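Local structure of DynE8 (Micromonospora chersina, 4AMP) at residues A55-A60 against R90-V95; G103-G108 against G341-D346. The protein is an iterative enediyne polyketide synthase, probably with fatty-acid-synthase-like activity, represented here by its acyltransferase region and an adjoining linker subdomain. All coordinates share one frame; numbering follows the deposited sequence.

Interaction 1 of 2, residues A55-A60 against R90-V95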
ATOM      1  N   ALA A  55     -23.273  -8.309   9.029  1.00 18.92           N
ATOM      2  CA  ALA A  55     -23.371  -6.945   8.517  1.00 18.04           C
ATOM      3  C   ALA A  55     -22.487  -6.014   9.402  1.00 16.12           C
ATOM      4  O   ALA A  55     -22.586  -6.008  10.665  1.00 17.36           O
ATOM      5  CB  ALA A  55     -24.823  -6.485   8.553  1.00 18.17           C
ATOM      6  N   ARG A  56     -21.628  -5.230   8.743  1.00 15.83           N
ATOM      7  CA  ARG A  56     -20.533  -4.578   9.472  0.50 14.11           C
ATOM      8  C   ARG A  56     -20.394  -3.110   9.184  1.00 15.54           C
ATOM      9  O   ARG A  56     -20.589  -2.676   8.038  1.00 16.61           O
ATOM     10  CB  ARG A  56     -19.189  -5.259   9.179  0.50 13.83           C
ATOM     11  CG  ARG A  56     -19.050  -6.646   9.861  0.50 10.77           C
ATOM     12  CD  ARG A  56     -17.689  -7.321   9.427  0.50  9.52           C
ATOM     13  NE  ARG A  56     -17.717  -8.769   9.777  0.50  9.07           N
ATOM     14  CZ  ARG A  56     -16.599  -9.503   9.951  0.50 10.38           C
ATOM     15  NH1 ARG A  56     -15.364  -8.884   9.809  0.50  5.13           N
ATOM     16  NH2 ARG A  56     -16.739 -10.824  10.306  0.50  5.55           N
ATOM     17  N   PHE A  57     -20.034  -2.394  10.222  1.00 15.45           N
ATOM     18  CA  PHE A  57     -19.713  -0.973  10.107  1.00 15.73           C
ATOM     19  C   PHE A  57     -18.361  -0.789  10.765  1.00 15.56           C
ATOM     20  O   PHE A  57     -18.130  -1.390  11.852  1.00 15.62           O
ATOM     21  CB  PHE A  57     -20.757  -0.205  10.877  1.00 16.17           C
ATOM     22  CG  PHE A  57     -20.378   1.272  11.210  1.00 18.74           C
ATOM     23  CD1 PHE A  57     -19.677   1.617  12.374  1.00 15.04           C
ATOM     24  CD2 PHE A  57     -20.799   2.296  10.380  1.00 23.00           C
ATOM     25  CE1 PHE A  57     -19.331   2.896  12.707  1.00 19.18           C
ATOM     26  CE2 PHE A  57     -20.472   3.643  10.698  1.00 21.86           C
ATOM     27  CZ  PHE A  57     -19.754   3.942  11.845  1.00 20.42           C
ATOM     28  N   ALA A  58     -17.509   0.092  10.209  1.00 15.75           N
ATOM     29  CA  ALA A  58     -16.269   0.453  10.889  1.00 13.96           C
ATOM     30  C   ALA A  58     -15.881   1.885  10.493  1.00 15.40           C
ATOM     31  O   ALA A  58     -15.962   2.223   9.321  1.00 16.91           O
ATOM     32  CB  ALA A  58     -15.106  -0.560  10.551  1.00 14.56           C
ATOM     33  N   ALA A  59     -15.477   2.679  11.472  1.00 14.21           N
ATOM     34  CA  ALA A  59     -15.038   4.029  11.122  1.00 15.88           C
ATOM     35  C   ALA A  59     -13.865   4.407  11.971  1.00 16.10           C
ATOM     36  O   ALA A  59     -13.777   4.080  13.178  1.00 17.50           O
ATOM     37  CB  ALA A  59     -16.194   5.020  11.322  1.00 16.98           C
ATOM     38  N   ALA A  60     -12.924   5.153  11.388  1.00 16.77           N
ATOM     39  CA  ALA A  60     -11.820   5.740  12.127  1.00 17.63           C
ATOM     40  C   ALA A  60     -12.167   7.201  12.391  1.00 18.94           C
ATOM     41  O   ALA A  60     -12.536   7.908  11.452  1.00 21.19           O
ATOM     42  CB  ALA A  60     -10.456   5.605  11.273  1.00 17.32           C
ATOM     43  N   ARG A  90     -12.361   9.056   4.093  1.00 18.42           N
ATOM     44  CA  ARG A  90     -12.956   9.549   5.306  1.00 19.30           C
ATOM     45  C   ARG A  90     -12.909   8.421   6.363  1.00 20.00           C
ATOM     46  O   ARG A  90     -13.541   8.586   7.403  1.00 21.52           O
ATOM     47  CB  ARG A  90     -14.393   9.957   5.042  1.00 19.48           C
ATOM     48  CG  ARG A  90     -14.556  11.221   4.184  1.00 20.00           C
ATOM     49  CD  ARG A  90     -13.903  12.411   4.917  1.00 21.84           C
ATOM     50  NE  ARG A  90     -13.939  13.654   4.110  1.00 22.57           N
ATOM     51  CZ  ARG A  90     -12.929  14.073   3.345  1.00 22.61           C
ATOM     52  NH1 ARG A  90     -11.806  13.355   3.260  1.00 20.71           N
ATOM     53  NH2 ARG A  90     -13.016  15.232   2.667  1.00 24.10           N
ATOM     54  N   GLY A  91     -12.212   7.333   6.037  1.00 19.91           N
ATOM     55  CA  GLY A  91     -12.053   6.206   6.987  1.00 19.23           C
ATOM     56  C   GLY A  91     -13.370   5.567   7.410  1.00 19.38           C
ATOM     57  O   GLY A  91     -13.522   5.115   8.587  1.00 19.24           O
ATOM     58  N   LEU A  92     -14.334   5.497   6.479  1.00 16.36           N
ATOM     59  CA  LEU A  92     -15.684   5.086   6.793  1.00 16.21           C
ATOM     60  C   LEU A  92     -15.996   3.890   5.919  1.00 14.77           C
ATOM     61  O   LEU A  92     -15.933   3.956   4.685  1.00 14.86           O
ATOM     62  CB  LEU A  92     -16.733   6.239   6.552  1.00 15.13           C
ATOM     63  CG  LEU A  92     -18.175   5.701   6.578  1.00 20.14           C
ATOM     64  CD1 LEU A  92     -18.575   4.995   7.918  1.00 23.23           C
ATOM     65  CD2 LEU A  92     -19.074   6.902   6.319  1.00 25.17           C
ATOM     66  N   PHE A  93     -16.359   2.721   6.523  1.00 15.51           N
ATOM     67  CA  PHE A  93     -16.673   1.557   5.735  1.00 15.95           C
ATOM     68  C   PHE A  93     -17.917   0.843   6.242  1.00 18.58           C
ATOM     69  O   PHE A  93     -18.034   0.548   7.455  1.00 19.96           O
ATOM     70  CB  PHE A  93     -15.470   0.563   5.719  1.00 17.35           C
ATOM     71  CG  PHE A  93     -14.137   1.246   5.397  1.00 15.11           C
ATOM     72  CD1 PHE A  93     -13.366   1.801   6.393  1.00 20.39           C
ATOM     73  CD2 PHE A  93     -13.720   1.382   4.043  1.00 17.00           C
ATOM     74  CE1 PHE A  93     -12.153   2.479   6.077  1.00 20.77           C
ATOM     75  CE2 PHE A  93     -12.491   2.059   3.770  1.00 20.46           C
ATOM     76  CZ  PHE A  93     -11.752   2.589   4.777  1.00 18.17           C
ATOM     77  N   LEU A  94     -18.867   0.580   5.336  1.00 17.17           N
ATOM     78  CA  LEU A  94     -20.103  -0.153   5.689  1.00 17.64           C
ATOM     79  C   LEU A  94     -20.303  -1.294   4.697  1.00 17.14           C
ATOM     80  O   LEU A  94     -20.313  -1.054   3.477  1.00 17.66           O
ATOM     81  CB  LEU A  94     -21.284   0.861   5.665  1.00 18.20           C
ATOM     82  CG  LEU A  94     -22.688   0.278   5.663  1.00 22.77           C
ATOM     83  CD1 LEU A  94     -23.036  -0.299   7.020  1.00 23.12           C
ATOM     84  CD2 LEU A  94     -23.692   1.432   5.362  1.00 30.46           C
ATOM     85  N   VAL A  95     -20.464  -2.563   5.153  1.00 14.50           N
ATOM     86  CA  VAL A  95     -20.606  -3.668   4.181  1.00 16.42           C
ATOM     87  C   VAL A  95     -21.655  -4.576   4.764  1.00 18.73           C
ATOM     88  O   VAL A  95     -21.481  -5.085   5.860  1.00 17.37           O
ATOM     89  CB  VAL A  95     -19.290  -4.456   3.992  1.00 15.41           C
ATOM     90  CG1 VAL A  95     -19.468  -5.583   3.078  1.00 18.45           C
ATOM     91  CG2 VAL A  95     -18.168  -3.539   3.387  1.00 15.56           C
TER
HETATM   92  O   HOH W   1     -14.802   8.112   9.817  1.00 26.69           O
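Across this antiparallel pair the ring of F57 meets a methyl of L92 on one face of the sheet: CE2 of F57 lies 3.6 Å from CD1 of L92, the two groups meeting at a slant. With CG anti to the backbone N (chi1 164°), the F57 ring sits on the face it shares with L92, L94 and A59, where helices 64-79 and 16-30 pack. CD1 of L92 also approaches the CB of A59, at 4.2 Å. The F93 ring belongs to the other face, with R56, A58 and V95, and lies against A387 and A390 of helix 379-390; CD1 of F93 is 3.9 Å from O of A58, which meets the ring obliquely. The R56 chain runs away from strand 92-95, and its guanidinium meets D395 (salt bridge), the O atoms of V53, F389 and V394, and the F389 ring (cation-pi).

The strand axes are 4.9 Å apart at 179°, so the strands run almost exactly antiparallel. Two hydrogen-bonded pairs, R56 with V95 and A58 with F93, each carry reciprocal N-H to O bonds; that from F93 N to A58 O is 2.9 Å and comes nearly end-on to the carbonyl (C=O...N 173°). A fifth bond, A60 N to G91 O, extends the ladder. On the side facing strand 84-87, G91, with positive phi, and L92 form a G1 beta bulge opposite D87. Water 1 bridges A60 O and R90 O, 2.8 Å from each. The CA of A59 makes a CA-H...O contact of 3.1 Å with the O of G91.

Alternate main-chain groups are thus bonded here, while A55, F57 and A59 bond to strand 7-13 and L94 to L85. The charge of buried R56 is probably offset by D395 in the conformer described, with the carbonyls as hydrogen-bond acceptors.

Interaction 2 of 2, residues G103-G108 against G341-D346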
ATOM      1  N   GLY A 103      -6.943  -6.766  -1.297  1.00 14.22           N
ATOM      2  CA  GLY A 103      -5.552  -7.012  -1.701  1.00 13.99           C
ATOM      3  C   GLY A 103      -4.642  -6.078  -0.933  1.00 13.42           C
ATOM      4  O   GLY A 103      -5.077  -5.036  -0.450  1.00 15.03           O
ATOM      5  N   LEU A 104      -3.392  -6.480  -0.837  1.00 12.54           N
ATOM      6  CA  LEU A 104      -2.374  -5.705  -0.134  1.00 13.68           C
ATOM      7  C   LEU A 104      -1.439  -4.982  -1.106  1.00 14.34           C
ATOM      8  O   LEU A 104      -1.133  -5.516  -2.150  1.00 13.20           O
ATOM      9  CB  LEU A 104      -1.477  -6.604   0.705  1.00 15.26           C
ATOM     10  CG  LEU A 104      -2.247  -7.450   1.732  1.00 14.60           C
ATOM     11  CD1 LEU A 104      -1.253  -8.192   2.604  1.00 16.95           C
ATOM     12  CD2 LEU A 104      -3.085  -6.586   2.661  1.00 15.61           C
ATOM     13  N   LEU A 105      -0.990  -3.799  -0.697  1.00 13.36           N
ATOM     14  CA  LEU A 105       0.024  -3.037  -1.515  1.00 13.12           C
ATOM     15  C   LEU A 105       1.208  -2.759  -0.619  1.00 13.47           C
ATOM     16  O   LEU A 105       1.064  -2.208   0.511  1.00 15.47           O
ATOM     17  CB  LEU A 105      -0.579  -1.653  -1.937  1.00 11.80           C
ATOM     18  CG  LEU A 105      -1.910  -1.771  -2.658  1.00 14.47           C
ATOM     19  CD1 LEU A 105      -2.467  -0.395  -2.907  1.00 13.48           C
ATOM     20  CD2 LEU A 105      -1.722  -2.439  -3.999  1.00 19.20           C
ATOM     21  N   PHE A 106       2.408  -3.104  -1.086  1.00 12.68           N
ATOM     22  CA  PHE A 106       3.596  -2.852  -0.323  1.00 13.20           C
ATOM     23  C   PHE A 106       4.475  -1.776  -1.009  1.00 14.48           C
ATOM     24  O   PHE A 106       4.906  -1.972  -2.144  1.00 13.59           O
ATOM     25  CB  PHE A 106       4.420  -4.145  -0.198  1.00 14.88           C
ATOM     26  CG  PHE A 106       3.808  -5.150   0.753  1.00 13.19           C
ATOM     27  CD1 PHE A 106       4.064  -5.030   2.084  1.00 17.35           C
ATOM     28  CD2 PHE A 106       2.951  -6.136   0.278  1.00 14.84           C
ATOM     29  CE1 PHE A 106       3.465  -5.985   3.048  1.00 15.69           C
ATOM     30  CE2 PHE A 106       2.361  -7.086   1.200  1.00 13.26           C
ATOM     31  CZ  PHE A 106       2.659  -6.941   2.593  1.00 14.17           C
ATOM     32  N   PRO A 107       4.724  -0.660  -0.331  1.00 15.65           N
ATOM     33  CA  PRO A 107       5.408   0.449  -1.004  1.00 15.58           C
ATOM     34  C   PRO A 107       6.893   0.283  -1.140  1.00 17.18           C
ATOM     35  O   PRO A 107       7.521  -0.543  -0.445  1.00 18.29           O
ATOM     36  CB  PRO A 107       5.117   1.643  -0.111  1.00 17.37           C
ATOM     37  CG  PRO A 107       5.114   1.072   1.302  1.00 17.03           C
ATOM     38  CD  PRO A 107       4.382  -0.329   1.075  1.00 15.81           C
ATOM     39  N   GLY A 108       7.467   1.120  -2.013  1.00 19.84           N
ATOM     40  CA  GLY A 108       8.916   1.084  -2.147  1.00 22.51           C
ATOM     41  C   GLY A 108       9.500   2.348  -1.564  1.00 26.61           C
ATOM     42  O   GLY A 108       8.915   3.027  -0.725  1.00 25.88           O
ATOM     43  N   GLY A 341      -3.721  -4.187 -12.118  1.00 17.30           N
ATOM     44  CA  GLY A 341      -4.850  -4.696 -12.900  1.00 19.81           C
ATOM     45  C   GLY A 341      -5.112  -6.150 -12.651  1.00 21.49           C
ATOM     46  O   GLY A 341      -6.285  -6.566 -12.771  1.00 24.15           O
ATOM     47  N   LEU A 342      -4.099  -6.930 -12.315  1.00 18.45           N
ATOM     48  CA  LEU A 342      -4.271  -8.415 -12.042  1.00 20.10           C
ATOM     49  C   LEU A 342      -4.969  -8.620 -10.710  1.00 21.90           C
ATOM     50  O   LEU A 342      -5.737  -9.575 -10.552  1.00 22.46           O
ATOM     51  CB  LEU A 342      -2.918  -9.098 -11.946  1.00 20.93           C
ATOM     52  CG  LEU A 342      -2.180  -9.179 -13.277  1.00 25.98           C
ATOM     53  CD1 LEU A 342      -0.779  -9.721 -13.015  1.00 27.80           C
ATOM     54  CD2 LEU A 342      -2.965 -10.115 -14.256  1.00 29.15           C
ATOM     55  N   LEU A 343      -4.632  -7.775  -9.740  1.00 21.14           N
ATOM     56  CA  LEU A 343      -5.115  -7.940  -8.361  1.00 21.29           C
ATOM     57  C   LEU A 343      -6.588  -7.527  -8.362  1.00 23.56           C
ATOM     58  O   LEU A 343      -6.911  -6.350  -8.358  1.00 25.63           O
ATOM     59  CB  LEU A 343      -4.217  -7.091  -7.412  1.00 20.92           C
ATOM     60  CG  LEU A 343      -4.303  -7.284  -5.904  1.00 23.09           C
ATOM     61  CD1 LEU A 343      -4.088  -8.781  -5.459  1.00 23.58           C
ATOM     62  CD2 LEU A 343      -3.213  -6.384  -5.375  1.00 23.86           C
ATOM     63  N   ASP A 344      -7.469  -8.526  -8.398  1.00 26.15           N
ATOM     64  CA  ASP A 344      -8.909  -8.333  -8.444  1.00 26.73           C
ATOM     65  C   ASP A 344      -9.346  -8.148  -7.001  1.00 25.76           C
ATOM     66  O   ASP A 344      -9.361  -9.102  -6.196  1.00 25.87           O
ATOM     67  CB  ASP A 344      -9.594  -9.580  -9.068  1.00 28.43           C
ATOM     68  CG  ASP A 344     -11.160  -9.487  -9.062  1.00 35.95           C
ATOM     69  OD1 ASP A 344     -11.745  -8.415  -8.805  1.00 40.56           O
ATOM     70  OD2 ASP A 344     -11.827 -10.515  -9.308  1.00 41.61           O
ATOM     71  N   ALA A 345      -9.658  -6.922  -6.635  1.00 24.74           N
ATOM     72  CA  ALA A 345      -9.992  -6.705  -5.229  1.00 21.09           C
ATOM     73  C   ALA A 345     -10.856  -5.521  -5.114  1.00 21.66           C
ATOM     74  O   ALA A 345     -10.585  -4.470  -5.732  1.00 21.65           O
ATOM     75  CB  ALA A 345      -8.704  -6.482  -4.369  1.00 22.25           C
ATOM     76  N   ASP A 346     -11.897  -5.628  -4.281  1.00 19.20           N
ATOM     77  CA  ASP A 346     -12.754  -4.483  -4.054  1.00 20.12           C
ATOM     78  C   ASP A 346     -12.097  -3.381  -3.253  1.00 20.80           C
ATOM     79  O   ASP A 346     -12.504  -2.246  -3.378  1.00 20.71           O
ATOM     80  CB  ASP A 346     -14.002  -4.912  -3.265  1.00 19.38           C
ATOM     81  CG  ASP A 346     -14.768  -6.043  -3.932  1.00 27.44           C
ATOM     82  OD1 ASP A 346     -15.510  -5.689  -4.869  1.00 31.59           O
ATOM     83  OD2 ASP A 346     -14.662  -7.269  -3.574  1.00 26.24           O
TER
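G103 and A345 bring the two backbones nearest to each other, their CA atoms 5.7 Å apart, yet no hydrogen bond passes between the segments. G103 lies near the start of strand 102-106, whereas 341-342 ends a helix, which at L343 (phi/psi -74°/100°) gives way to an extended backbone that leads into strand 347-350. That strand supplies the pairing on this edge: G103 bonds to L347 and V349, and L105 to V349. On the other edge L104 bonds to G174 and L176 of strand 174-177.

The side-chain contact is made by two residues of the loop. CB of A345 rests on the main chain of G103, 3.6 Å from its N. L343, whose CG is anti to the backbone N (chi1 -168°), carries its CD2 methyl to 3.9 Å from the O of L104 and, more loosely, to 4.4 Å from CD2 of L105. G103, without a side chain, presents bare backbone to CB of A345 and CG of L343.

This is the helix-to-strand connection of a parallel alpha/beta sheet, with 102-106 at its centre and 347-350 beside it, as in the acyltransferase fold; L105 is a non-contacting neighbour of a GxSxG pattern that probably forms the nucleophile elbow.

Following the chain from its N terminus, strand 55-61 runs into helix 64-79 and strand 84-87 before strand 92-96 returns beside it; interaction 1 closes this loop of about 30 residues. Strand 102-106 then follows directly and leads into the parallel sheet, where interaction 2 closes a much longer excursion of 232 residues that includes the mixed sheet and returns to the parallel one. The two contacts are in series, neither nested nor crossed. The nearest atoms of interactions 1 and 2 are about 8 Å apart, so they do not touch. Interaction 1 joins the two inner strands of the four-stranded antiparallel sheet; interaction 2 joins the central strand of the parallel core to the loop after helix 336-342.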